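Local atomic coordinates of transcriptional regulator, badm/rrf2 family (Thermincola potens, PDB entry 4CIC), a protein that probably binds DNA as a transcription factor of the Rrf2 family, an IscR tied to the regulation of iron-sulfur cluster biogenesis. Residues D82-L87 with E126-I131; K33-R38 with P44-L49; V52-G57 with G67-A72. The protein carries 3 engineered substitutions. All coordinates share one frame; numbering follows the deposited sequence.

Contact 1 of 3, residues D82-L87 with E126-I131; sequences DIIRVL and EVLDSI. With NA (sodium ion), chain D.
Helix 80-87 approaches the last turns of helix 112-129 with D82 and D129 as the nearest backbone pair, their CA atoms 7.4 Å apart. The contact joins the winged helix-turn-helix body of this Rrf2-type regulator to the long helix that packs against the second subunit, and its core is a salt-bridge network of D82, R85 and D129. R85 reaches across with its chain extended from CG to NE and grips the carboxylate of D129 end-on. Its NH2 gives the shorter bond, 2.8 Å to D129 OD2 and fairly straight at 162°, while NH1 lies 3.1 Å from D129 OD1. Each oxygen accepts through its syn lone pair, and the two flat groups are nearly coplanar, 29° apart, which fixes the rotation of both. R85 NH2 is also bridged to E125, and NH1, besides its bond to D129, has a long ion pair with D82 OD1; D82 OD2 is held by the backbone N of K79. With a leucine in place of R85, D129 would probably lose its charge mate and face the like charge of D82, 5.0 Å away between their OD1 atoms, without the cation that now faces both. Beside this bridge lies an apolar touch, I84 CG1 to L128 CD1 at 4.2 Å, the two side chains crossing at about a right angle. From the second subunit, M3 packs on I84 and R85, and V120 on L128. On the backbone of helix 80-87, R85 O and V86 O each bind the sodium ion at 2.5 Å, with E88 O as a further ligand.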
ATOM      1  N   ASP A  82       7.146  13.080  -1.698  1.00 20.05           N
ATOM      2  CA  ASP A  82       8.454  13.492  -2.224  1.00 26.86           C
ATOM      3  C   ASP A  82       9.561  12.675  -1.565  1.00 25.06           C
ATOM      4  O   ASP A  82      10.538  12.299  -2.204  1.00 24.68           O
ATOM      5  CB  ASP A  82       8.780  14.958  -1.898  1.00 26.62           C
ATOM      6  CG  ASP A  82       7.885  15.970  -2.602  1.00 44.34           C
ATOM      7  OD1 ASP A  82       7.318  15.654  -3.669  1.00 33.50           O
ATOM      8  OD2 ASP A  82       7.786  17.119  -2.086  1.00 40.95           O
ATOM      9  N   ILE A  83       9.443  12.472  -0.258  1.00 19.14           N
ATOM     10  CA  ILE A  83      10.448  11.720   0.470  1.00 19.24           C
ATOM     11  C   ILE A  83      10.441  10.267  -0.017  1.00 21.27           C
ATOM     12  O   ILE A  83      11.488   9.675  -0.285  1.00 19.96           O
ATOM     13  CB  ILE A  83      10.153  11.747   1.981  1.00 19.01           C
ATOM     14  CG1 ILE A  83      10.184  13.192   2.491  1.00 19.45           C
ATOM     15  CG2 ILE A  83      11.098  10.821   2.708  1.00 19.66           C
ATOM     16  CD1 ILE A  83       9.600  13.335   3.900  1.00 19.23           C
ATOM     17  N   ILE A  84       9.246   9.698  -0.149  1.00 18.48           N
ATOM     18  CA  ILE A  84       9.123   8.319  -0.599  1.00 19.73           C
ATOM     19  C   ILE A  84       9.674   8.167  -2.023  1.00 22.76           C
ATOM     20  O   ILE A  84      10.404   7.229  -2.309  1.00 23.26           O
ATOM     21  CB  ILE A  84       7.653   7.850  -0.526  1.00 19.79           C
ATOM     22  CG1 ILE A  84       7.167   7.844   0.938  1.00 23.03           C
ATOM     23  CG2 ILE A  84       7.485   6.482  -1.150  1.00 25.58           C
ATOM     24  CD1 ILE A  84       8.091   7.143   1.896  1.00 26.78           C
ATOM     25  N   ARG A  85       9.338   9.084  -2.918  1.00 20.24           N
ATOM     26  CA  ARG A  85       9.885   9.027  -4.278  1.00 25.91           C
ATOM     27  C   ARG A  85      11.416   9.034  -4.341  1.00 25.54           C
ATOM     28  O   ARG A  85      12.028   8.289  -5.119  1.00 28.24           O
ATOM     29  CB  ARG A  85       9.337  10.158  -5.134  1.00 27.31           C
ATOM     30  CG  ARG A  85       7.937   9.905  -5.634  1.00 25.40           C
ATOM     31  CD  ARG A  85       7.503  11.013  -6.553  1.00 39.63           C
ATOM     32  NE  ARG A  85       6.068  10.964  -6.775  1.00 52.56           N
ATOM     33  CZ  ARG A  85       5.190  11.660  -6.064  1.00 53.28           C
ATOM     34  NH1 ARG A  85       5.621  12.459  -5.099  1.00 36.99           N
ATOM     35  NH2 ARG A  85       3.892  11.564  -6.322  1.00 64.59           N
ATOM     36  N   VAL A  86      12.030   9.867  -3.513  1.00 23.58           N
ATOM     37  CA  VAL A  86      13.486   9.928  -3.451  1.00 21.81           C
ATOM     38  C   VAL A  86      14.067   8.560  -3.044  1.00 26.17           C
ATOM     39  O   VAL A  86      15.007   8.049  -3.663  1.00 26.01           O
ATOM     40  CB  VAL A  86      13.927  11.017  -2.472  1.00 27.59           C
ATOM     41  CG1 VAL A  86      15.359  10.780  -2.026  1.00 29.59           C
ATOM     42  CG2 VAL A  86      13.752  12.372  -3.119  1.00 25.39           C
ATOM     43  N   LEU A  87      13.484   7.944  -2.027  1.00 21.10           N
ATOM     44  CA  LEU A  87      14.071   6.726  -1.487  1.00 24.52           C
ATOM     45  C   LEU A  87      13.845   5.519  -2.398  1.00 24.94           C
ATOM     46  O   LEU A  87      14.612   4.562  -2.389  1.00 26.52           O
ATOM     47  CB  LEU A  87      13.522   6.448  -0.090  1.00 23.88           C
ATOM     48  CG  LEU A  87      13.811   7.531   0.957  1.00 21.26           C
ATOM     49  CD1 LEU A  87      13.112   7.172   2.256  1.00 28.67           C
ATOM     50  CD2 LEU A  87      15.308   7.705   1.159  1.00 27.67           C
ATOM     51  N   GLU A 126      -2.032   9.663  -3.851  1.00 28.79           N
ATOM     52  CA  GLU A 126      -2.837  10.831  -3.507  1.00 29.22           C
ATOM     53  C   GLU A 126      -2.735  11.196  -2.022  1.00 24.97           C
ATOM     54  O   GLU A 126      -2.597  12.380  -1.684  1.00 29.16           O
ATOM     55  CB  GLU A 126      -4.300  10.665  -3.914  1.00 37.87           C
ATOM     56  CG  GLU A 126      -4.941  12.000  -4.294  1.00 62.13           C
ATOM     57  CD  GLU A 126      -6.363  12.171  -3.779  1.00 84.39           C
ATOM     58  OE1 GLU A 126      -6.988  11.168  -3.372  1.00 90.36           O
ATOM     59  OE2 GLU A 126      -6.857  13.322  -3.784  1.00 92.45           O
ATOM     60  N   VAL A 127      -2.810  10.201  -1.138  1.00 25.98           N
ATOM     61  CA  VAL A 127      -2.692  10.478   0.295  1.00 24.70           C
ATOM     62  C   VAL A 127      -1.335  11.081   0.599  1.00 25.23           C
ATOM     63  O   VAL A 127      -1.253  12.131   1.260  1.00 23.77           O
ATOM     64  CB  VAL A 127      -2.874   9.213   1.168  1.00 27.94           C
ATOM     65  CG1 VAL A 127      -2.556   9.522   2.635  1.00 29.10           C
ATOM     66  CG2 VAL A 127      -4.297   8.673   1.033  1.00 31.44           C
ATOM     67  N   LEU A 128      -0.268  10.467   0.091  1.00 20.45           N
ATOM     68  CA  LEU A 128       1.078  10.909   0.487  1.00 20.78           C
ATOM     69  C   LEU A 128       1.452  12.256  -0.125  1.00 22.80           C
ATOM     70  O   LEU A 128       2.314  12.978   0.398  1.00 22.08           O
ATOM     71  CB  LEU A 128       2.137   9.860   0.180  1.00 19.93           C
ATOM     72  CG  LEU A 128       1.940   8.526   0.928  1.00 18.18           C
ATOM     73  CD1 LEU A 128       2.999   7.539   0.530  1.00 27.24           C
ATOM     74  CD2 LEU A 128       1.961   8.773   2.435  1.00 23.29           C
ATOM     75  N   ASP A 129       0.803  12.614  -1.224  1.00 20.06           N
ATOM     76  CA  ASP A 129       1.041  13.934  -1.793  1.00 25.25           C
ATOM     77  C   ASP A 129       0.191  14.998  -1.107  1.00 25.66           C
ATOM     78  O   ASP A 129       0.425  16.188  -1.287  1.00 34.13           O
ATOM     79  CB  ASP A 129       0.777  13.919  -3.302  1.00 37.37           C
ATOM     80  CG  ASP A 129       1.932  13.321  -4.084  1.00 45.16           C
ATOM     81  OD1 ASP A 129       3.022  13.122  -3.489  1.00 39.12           O
ATOM     82  OD2 ASP A 129       1.757  13.075  -5.298  1.00 47.49           O
ATOM     83  N   SER A 130      -0.791  14.568  -0.322  1.00 23.36           N
ATOM     84  CA  SER A 130      -1.714  15.503   0.310  1.00 24.69           C
ATOM     85  C   SER A 130      -1.218  15.934   1.676  1.00 24.66           C
ATOM     86  O   SER A 130      -1.822  16.796   2.307  1.00 26.90           O
ATOM     87  CB  SER A 130      -3.099  14.876   0.462  1.00 35.05           C
ATOM     88  OG  SER A 130      -3.116  13.942   1.531  1.00 37.18           O
ATOM     89  N   ILE A 131      -0.123  15.328   2.132  1.00 21.24           N
ATOM     90  CA  ILE A 131       0.398  15.616   3.476  1.00 20.11           C
ATOM     91  C   ILE A 131       1.800  16.174   3.368  1.00 19.40           C
ATOM     92  O   ILE A 131       2.674  15.552   2.770  1.00 21.54           O
ATOM     93  CB  ILE A 131       0.451  14.320   4.323  1.00 24.49           C
ATOM     94  CG1 ILE A 131      -0.960  13.755   4.502  1.00 23.95           C
ATOM     95  CG2 ILE A 131       1.090  14.569   5.688  1.00 22.67           C
ATOM     96  CD1 ILE A 131      -0.987  12.297   4.949  1.00 27.40           C
TER
HETATM   97 NA    NA D1150      14.294   7.573  -5.998  1.00 32.32          NA

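Contact 2 of 3, residues K33-R38 with P44-L49; sequences KSIAER and PYLEQL
No flat group enters the meeting of I35 and A36 with L46; those of R38 and Y45 point elsewhere, to D20 and to T9. S34 O lies over one face of the R38 guanidinium, 3.4 Å above its plane, while R38 NE is bridged to D20 of helix 9-23 and NH2 makes a weak bond to S34 OG. The Y45 hydroxyl is hydrogen-bonded to T9. Helices 32-39 and 43-55, joined by a short turn, form the helix-turn-helix of the fold, the second being by family the probable DNA-recognition helix. Between them a single methyl does the touching. L46 holds CG anti to the backbone N (chi1 -177°), and its CD2 is the branch that runs straight on into the facing helix. There it meets I35 CG2 at 3.7 Å, the two side chains crossing nearly at right angles, and comes to 3.8 Å from A36 N and 4.1 Å from A36 CB. A17 of helix 9-23 packs on L46, and L21 on I35. All three touching residues are buried and their side chains apolar, so the fit here probably rests on side-chain shape, with no bond between the two segments to direct it.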
ATOM      1  N   LYS A  33      23.344  11.805  15.504  1.00 27.66           N
ATOM      2  CA  LYS A  33      23.227  11.046  16.749  1.00 25.31           C
ATOM      3  C   LYS A  33      21.973  11.436  17.528  1.00 26.42           C
ATOM      4  O   LYS A  33      21.283  10.572  18.076  1.00 27.46           O
ATOM      5  CB  LYS A  33      24.462  11.236  17.631  1.00 38.92           C
ATOM      6  CG  LYS A  33      24.352  10.523  18.967  1.00 47.65           C
ATOM      7  CD  LYS A  33      25.500  10.886  19.898  1.00 54.38           C
ATOM      8  CE  LYS A  33      25.296  10.268  21.276  1.00 61.09           C
ATOM      9  NZ  LYS A  33      26.425  10.575  22.199  1.00 67.06           N
ATOM     10  N   SER A  34      21.675  12.736  17.573  1.00 26.54           N
ATOM     11  CA  SER A  34      20.501  13.201  18.305  1.00 27.75           C
ATOM     12  C   SER A  34      19.206  12.719  17.659  1.00 27.46           C
ATOM     13  O   SER A  34      18.242  12.392  18.357  1.00 26.11           O
ATOM     14  CB  SER A  34      20.498  14.730  18.460  1.00 24.82           C
ATOM     15  OG  SER A  34      20.174  15.390  17.236  1.00 27.22           O
ATOM     16  N   ILE A  35      19.184  12.674  16.331  1.00 24.76           N
ATOM     17  CA  ILE A  35      18.008  12.162  15.614  1.00 23.53           C
ATOM     18  C   ILE A  35      17.815  10.685  15.930  1.00 26.48           C
ATOM     19  O   ILE A  35      16.705  10.230  16.244  1.00 25.74           O
ATOM     20  CB  ILE A  35      18.142  12.353  14.091  1.00 22.88           C
ATOM     21  CG1 ILE A  35      18.109  13.845  13.731  1.00 23.10           C
ATOM     22  CG2 ILE A  35      17.007  11.608  13.350  1.00 24.84           C
ATOM     23  CD1 ILE A  35      18.435  14.126  12.262  1.00 27.31           C
ATOM     24  N   ALA A  36      18.907   9.934  15.854  1.00 26.75           N
ATOM     25  CA  ALA A  36      18.848   8.494  16.098  1.00 27.42           C
ATOM     26  C   ALA A  36      18.382   8.240  17.521  1.00 34.77           C
ATOM     27  O   ALA A  36      17.637   7.308  17.781  1.00 31.22           O
ATOM     28  CB  ALA A  36      20.207   7.856  15.857  1.00 29.76           C
ATOM     29  N   GLU A  37      18.804   9.102  18.441  1.00 26.42           N
ATOM     30  CA  GLU A  37      18.456   8.935  19.844  1.00 30.97           C
ATOM     31  C   GLU A  37      16.968   9.201  20.077  1.00 31.97           C
ATOM     32  O   GLU A  37      16.302   8.469  20.800  1.00 37.61           O
ATOM     33  CB  GLU A  37      19.291   9.887  20.711  1.00 29.36           C
ATOM     34  CG  GLU A  37      19.509   9.406  22.123  1.00 54.46           C
ATOM     35  CD  GLU A  37      20.772   8.582  22.257  1.00 73.09           C
ATOM     36  OE1 GLU A  37      21.847   9.074  21.845  1.00 75.22           O
ATOM     37  OE2 GLU A  37      20.693   7.443  22.767  1.00 83.47           O
ATOM     38  N   ARG A  38      16.451  10.258  19.467  1.00 24.20           N
ATOM     39  CA  ARG A  38      15.068  10.648  19.697  1.00 26.18           C
ATOM     40  C   ARG A  38      14.103   9.693  19.013  1.00 32.72           C
ATOM     41  O   ARG A  38      12.995   9.478  19.490  1.00 36.28           O
ATOM     42  CB  ARG A  38      14.812  12.059  19.175  1.00 29.77           C
ATOM     43  CG  ARG A  38      15.364  13.160  20.066  1.00 27.24           C
ATOM     44  CD  ARG A  38      14.922  14.526  19.562  1.00 31.27           C
ATOM     45  NE  ARG A  38      15.532  14.854  18.278  1.00 26.48           N
ATOM     46  CZ  ARG A  38      16.711  15.454  18.145  1.00 29.33           C
ATOM     47  NH1 ARG A  38      17.405  15.795  19.229  1.00 29.39           N
ATOM     48  NH2 ARG A  38      17.193  15.725  16.935  1.00 25.27           N
ATOM     49  N   PRO A  44      24.048   3.823  11.937  1.00 27.02           N
ATOM     50  CA  PRO A  44      24.581   3.469  10.614  1.00 29.82           C
ATOM     51  C   PRO A  44      23.515   3.530   9.532  1.00 27.79           C
ATOM     52  O   PRO A  44      23.786   3.964   8.414  1.00 25.67           O
ATOM     53  CB  PRO A  44      25.054   2.028  10.798  1.00 29.84           C
ATOM     54  CG  PRO A  44      25.321   1.910  12.246  1.00 37.67           C
ATOM     55  CD  PRO A  44      24.328   2.775  12.933  1.00 34.07           C
ATOM     56  N   TYR A  45      22.305   3.103   9.863  1.00 26.74           N
ATOM     57  CA  TYR A  45      21.235   3.092   8.874  1.00 25.56           C
ATOM     58  C   TYR A  45      20.883   4.529   8.538  1.00 23.41           C
ATOM     59  O   TYR A  45      20.717   4.885   7.364  1.00 23.25           O
ATOM     60  CB  TYR A  45      20.011   2.353   9.434  1.00 22.17           C
ATOM     61  CG  TYR A  45      18.946   2.026   8.413  1.00 25.29           C
ATOM     62  CD1 TYR A  45      18.042   2.990   7.983  1.00 27.45           C
ATOM     63  CD2 TYR A  45      18.838   0.751   7.894  1.00 24.94           C
ATOM     64  CE1 TYR A  45      17.063   2.685   7.049  1.00 33.25           C
ATOM     65  CE2 TYR A  45      17.858   0.436   6.968  1.00 25.87           C
ATOM     66  CZ  TYR A  45      16.980   1.401   6.549  1.00 27.71           C
ATOM     67  OH  TYR A  45      16.007   1.076   5.616  1.00 26.66           O
ATOM     68  N   LEU A  46      20.770   5.354   9.581  1.00 23.85           N
ATOM     69  CA  LEU A  46      20.435   6.768   9.420  1.00 23.27           C
ATOM     70  C   LEU A  46      21.472   7.509   8.574  1.00 29.49           C
ATOM     71  O   LEU A  46      21.114   8.329   7.731  1.00 26.56           O
ATOM     72  CB  LEU A  46      20.291   7.446  10.785  1.00 25.77           C
ATOM     73  CG  LEU A  46      19.873   8.921  10.741  1.00 29.16           C
ATOM     74  CD1 LEU A  46      18.542   9.072  10.023  1.00 30.75           C
ATOM     75  CD2 LEU A  46      19.783   9.477  12.156  1.00 36.53           C
ATOM     76  N   GLU A  47      22.755   7.221   8.803  1.00 25.16           N
ATOM     77  CA  GLU A  47      23.830   7.822   8.009  1.00 24.83           C
ATOM     78  C   GLU A  47      23.610   7.594   6.525  1.00 23.62           C
ATOM     79  O   GLU A  47      23.780   8.504   5.702  1.00 24.12           O
ATOM     80  CB  GLU A  47      25.187   7.212   8.363  1.00 32.03           C
ATOM     81  CG  GLU A  47      25.809   7.643   9.671  1.00 54.63           C
ATOM     82  CD  GLU A  47      27.205   7.059   9.838  1.00 73.64           C
ATOM     83  OE1 GLU A  47      27.629   6.283   8.949  1.00 77.99           O
ATOM     84  OE2 GLU A  47      27.878   7.370  10.846  1.00 81.43           O
ATOM     85  N   GLN A  48      23.262   6.356   6.182  1.00 21.40           N
ATOM     86  CA  GLN A  48      23.068   6.012   4.786  1.00 22.00           C
ATOM     87  C   GLN A  48      21.822   6.667   4.211  1.00 21.54           C
ATOM     88  O   GLN A  48      21.812   7.084   3.056  1.00 23.99           O
ATOM     89  CB  GLN A  48      23.034   4.492   4.611  1.00 19.57           C
ATOM     90  CG  GLN A  48      24.386   3.864   4.937  1.00 22.32           C
ATOM     91  CD  GLN A  48      24.407   2.362   4.731  1.00 24.49           C
ATOM     92  OE1 GLN A  48      23.881   1.865   3.742  1.00 24.43           O
ATOM     93  NE2 GLN A  48      25.036   1.637   5.655  1.00 25.38           N
ATOM     94  N   LEU A  49      20.769   6.736   5.023  0.61 17.43           N
ATOM     95  CA  LEU A  49      19.529   7.385   4.616  0.61 24.24           C
ATOM     96  C   LEU A  49      19.791   8.831   4.258  0.61 27.72           C
ATOM     97  O   LEU A  49      19.466   9.299   3.160  0.61 23.52           O
ATOM     98  CB  LEU A  49      18.524   7.358   5.763  0.61 32.04           C
ATOM     99  CG  LEU A  49      17.544   6.199   5.836  0.61 28.95           C
ATOM    100  CD1 LEU A  49      16.660   6.385   7.061  0.61 20.33           C
ATOM    101  CD2 LEU A  49      16.703   6.156   4.568  0.61 26.22           C
TER

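Contact 3 of 3, residues V52-G57 with G67-A72; sequences VLRKAG and GGYILA
R54 reaches from the last turns of helix 43-55 to Y69 on strand 68-71, part of the two-stranded hairpin that forms the wing of the winged helix-turn-helix. Its CB and CG meet nothing of strand 68-71 and carry the chain outward, CG roughly anti to the backbone N, and the first atom to touch Y69 is CD, 3.9 Å from CE2. CD arrives at the edge of the tyrosine ring, in its plane, not over a face. Beyond it the chain bends at chi3, 110°, so that NE and CZ run on past the ring and NH1 turns back to the phenol, 3.7 Å from Y69 OH. That oxygen lies at the guanidinium edge and near its plane, but the separation is too long for a hydrogen bond, and the two planes are 38° apart; NH2 is directed away from the ring. The meeting is thus a loose lateral contact at the surface.

The second touch is at the foot of the helix, where G57 and A72 bring their CA atoms within 6.2 Å. G57 has a positive phi (87°) and closes the helix with a Schellman motif, its N bonded to R54 O at 3.0 Å. The carbonyl it presents comes close to the strand end, G57 O lying 3.3 Å from A72 CB. Around this junction, V59 and S61 of the partner strand pack on R54, A72 shares a backbone bond with L58, L53 and L71 both rest on M18 of helix 9-23, and V52 and A56 lean on V86 of helix 80-87.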
ATOM      1  N   VAL A  52      21.391   9.848   0.978  1.00 23.11           N
ATOM      2  CA  VAL A  52      20.508   9.930  -0.178  1.00 23.35           C
ATOM      3  C   VAL A  52      19.625  11.180  -0.128  1.00 26.16           C
ATOM      4  O   VAL A  52      19.494  11.891  -1.121  1.00 24.37           O
ATOM      5  CB  VAL A  52      19.647   8.646  -0.318  1.00 25.01           C
ATOM      6  CG1 VAL A  52      18.739   8.741  -1.528  1.00 31.55           C
ATOM      7  CG2 VAL A  52      20.562   7.435  -0.424  1.00 27.42           C
ATOM      8  N   LEU A  53      19.056  11.470   1.035  1.00 25.65           N
ATOM      9  CA  LEU A  53      18.204  12.643   1.179  1.00 26.36           C
ATOM     10  C   LEU A  53      18.995  13.915   0.892  1.00 29.95           C
ATOM     11  O   LEU A  53      18.455  14.889   0.368  1.00 25.56           O
ATOM     12  CB  LEU A  53      17.601  12.693   2.582  1.00 22.43           C
ATOM     13  CG  LEU A  53      16.632  11.557   2.906  1.00 23.46           C
ATOM     14  CD1 LEU A  53      16.243  11.635   4.357  1.00 25.03           C
ATOM     15  CD2 LEU A  53      15.403  11.696   2.037  1.00 29.65           C
ATOM     16  N   ARG A  54      20.282  13.883   1.204  1.00 23.74           N
ATOM     17  CA  ARG A  54      21.161  15.038   0.953  1.00 28.57           C
ATOM     18  C   ARG A  54      21.425  15.220  -0.539  1.00 24.64           C
ATOM     19  O   ARG A  54      21.341  16.329  -1.065  1.00 27.60           O
ATOM     20  CB  ARG A  54      22.479  14.878   1.706  1.00 30.64           C
ATOM     21  CG  ARG A  54      23.149  16.198   2.059  1.00 43.01           C
ATOM     22  CD  ARG A  54      24.391  15.981   2.905  1.00 55.97           C
ATOM     23  NE  ARG A  54      25.604  16.285   2.155  1.00 68.84           N
ATOM     24  CZ  ARG A  54      26.834  16.076   2.607  1.00 73.57           C
ATOM     25  NH1 ARG A  54      27.019  15.555   3.812  1.00 71.00           N
ATOM     26  NH2 ARG A  54      27.879  16.380   1.849  1.00 76.33           N
ATOM     27  N   LYS A  55      21.732  14.125  -1.225  1.00 27.96           N
ATOM     28  CA  LYS A  55      21.935  14.168  -2.672  1.00 29.60           C
ATOM     29  C   LYS A  55      20.680  14.678  -3.373  1.00 30.21           C
ATOM     30  O   LYS A  55      20.764  15.362  -4.391  1.00 34.26           O
ATOM     31  CB  LYS A  55      22.282  12.780  -3.214  1.00 32.72           C
ATOM     32  CG  LYS A  55      23.658  12.265  -2.828  1.00 39.47           C
ATOM     33  CD  LYS A  55      23.955  10.960  -3.566  1.00 47.12           C
ATOM     34  CE  LYS A  55      25.295  10.354  -3.152  1.00 51.79           C
ATOM     35  NZ  LYS A  55      25.210   9.644  -1.845  1.00 60.81           N
ATOM     36  N   ALA A  56      19.523  14.340  -2.811  1.00 25.16           N
ATOM     37  CA  ALA A  56      18.233  14.722  -3.377  1.00 29.11           C
ATOM     38  C   ALA A  56      17.886  16.182  -3.153  1.00 28.56           C
ATOM     39  O   ALA A  56      16.962  16.705  -3.768  1.00 30.47           O
ATOM     40  CB  ALA A  56      17.139  13.860  -2.783  1.00 25.70           C
ATOM     41  N   GLY A  57      18.599  16.832  -2.245  1.00 27.03           N
ATOM     42  CA  GLY A  57      18.338  18.234  -1.979  1.00 28.30           C
ATOM     43  C   GLY A  57      17.246  18.417  -0.938  1.00 28.56           C
ATOM     44  O   GLY A  57      16.670  19.500  -0.826  1.00 29.13           O
ATOM     45  N   GLY A  67      26.826  22.392  14.439  1.00 79.70           N
ATOM     46  CA  GLY A  67      26.798  22.004  13.048  1.00 64.71           C
ATOM     47  C   GLY A  67      25.797  20.878  13.009  1.00 53.80           C
ATOM     48  O   GLY A  67      25.066  20.664  13.977  1.00 58.29           O
ATOM     49  N   GLY A  68      25.759  20.140  11.910  1.00 43.29           N
ATOM     50  CA  GLY A  68      24.804  19.061  11.810  1.00 37.22           C
ATOM     51  C   GLY A  68      23.925  19.220  10.595  1.00 32.54           C
ATOM     52  O   GLY A  68      24.347  19.794   9.596  1.00 37.04           O
ATOM     53  N   TYR A  69      22.698  18.714  10.681  1.00 26.72           N
ATOM     54  CA  TYR A  69      21.826  18.653   9.510  1.00 25.92           C
ATOM     55  C   TYR A  69      20.572  19.481   9.709  1.00 24.55           C
ATOM     56  O   TYR A  69      20.064  19.568  10.826  1.00 22.70           O
ATOM     57  CB  TYR A  69      21.440  17.194   9.222  1.00 25.37           C
ATOM     58  CG  TYR A  69      22.605  16.404   8.664  1.00 33.34           C
ATOM     59  CD1 TYR A  69      23.507  15.764   9.505  1.00 45.53           C
ATOM     60  CD2 TYR A  69      22.831  16.347   7.295  1.00 45.57           C
ATOM     61  CE1 TYR A  69      24.590  15.064   8.991  1.00 47.71           C
ATOM     62  CE2 TYR A  69      23.905  15.652   6.776  1.00 49.11           C
ATOM     63  CZ  TYR A  69      24.776  15.010   7.626  1.00 51.02           C
ATOM     64  OH  TYR A  69      25.839  14.315   7.096  1.00 60.96           O
ATOM     65  N   ILE A  70      20.073  20.069   8.618  1.00 21.08           N
ATOM     66  CA  ILE A  70      18.789  20.781   8.615  1.00 21.93           C
ATOM     67  C   ILE A  70      18.035  20.443   7.338  1.00 26.48           C
ATOM     68  O   ILE A  70      18.638  19.994   6.366  1.00 23.75           O
ATOM     69  CB  ILE A  70      18.941  22.330   8.668  1.00 25.37           C
ATOM     70  CG1 ILE A  70      19.812  22.834   7.520  1.00 23.68           C
ATOM     71  CG2 ILE A  70      19.533  22.735   9.951  1.00 30.47           C
ATOM     72  CD1 ILE A  70      19.801  24.342   7.361  1.00 37.77           C
ATOM     73  N   LEU A  71      16.718  20.623   7.342  1.00 23.16           N
ATOM     74  CA  LEU A  71      15.972  20.505   6.090  1.00 22.02           C
ATOM     75  C   LEU A  71      16.510  21.524   5.098  1.00 21.64           C
ATOM     76  O   LEU A  71      16.880  22.652   5.471  1.00 24.03           O
ATOM     77  CB  LEU A  71      14.484  20.777   6.303  1.00 19.12           C
ATOM     78  CG  LEU A  71      13.666  19.850   7.189  1.00 19.93           C
ATOM     79  CD1 LEU A  71      12.249  20.387   7.296  1.00 19.88           C
ATOM     80  CD2 LEU A  71      13.645  18.448   6.612  1.00 20.20           C
ATOM     81  N   ALA A  72      16.535  21.129   3.827  1.00 24.25           N
ATOM     82  CA  ALA A  72      16.994  22.005   2.750  1.00 25.24           C
ATOM     83  C   ALA A  72      15.852  22.761   2.054  1.00 26.64           C
ATOM     84  O   ALA A  72      16.103  23.637   1.215  1.00 28.57           O
ATOM     85  CB  ALA A  72      17.787  21.199   1.733  1.00 32.26           C
TER

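In the fold
Along the chain the order is contact 2, then contact 3, then contact 1, all within the Rrf2-type domain. Contacts 2 and 3 share helix 43-55, their centres 13 Å apart: its first half packs on helix 32-39 and its last turns meet the hairpin strand 68-71. Contact 1 lies about 17 Å from contact 3 and 21 Å from contact 2, centre to centre, yet it touches contact 3 directly, through V86 on V52 and A56 and through L87 on L53. Helix 80-87 thus lies between helix 43-55, which the wing also meets, and helix 112-129, an arrangement consistent with a dimeric DNA-binding protein in which helix-turn-helix and subunit interface are joined through helix 80-87.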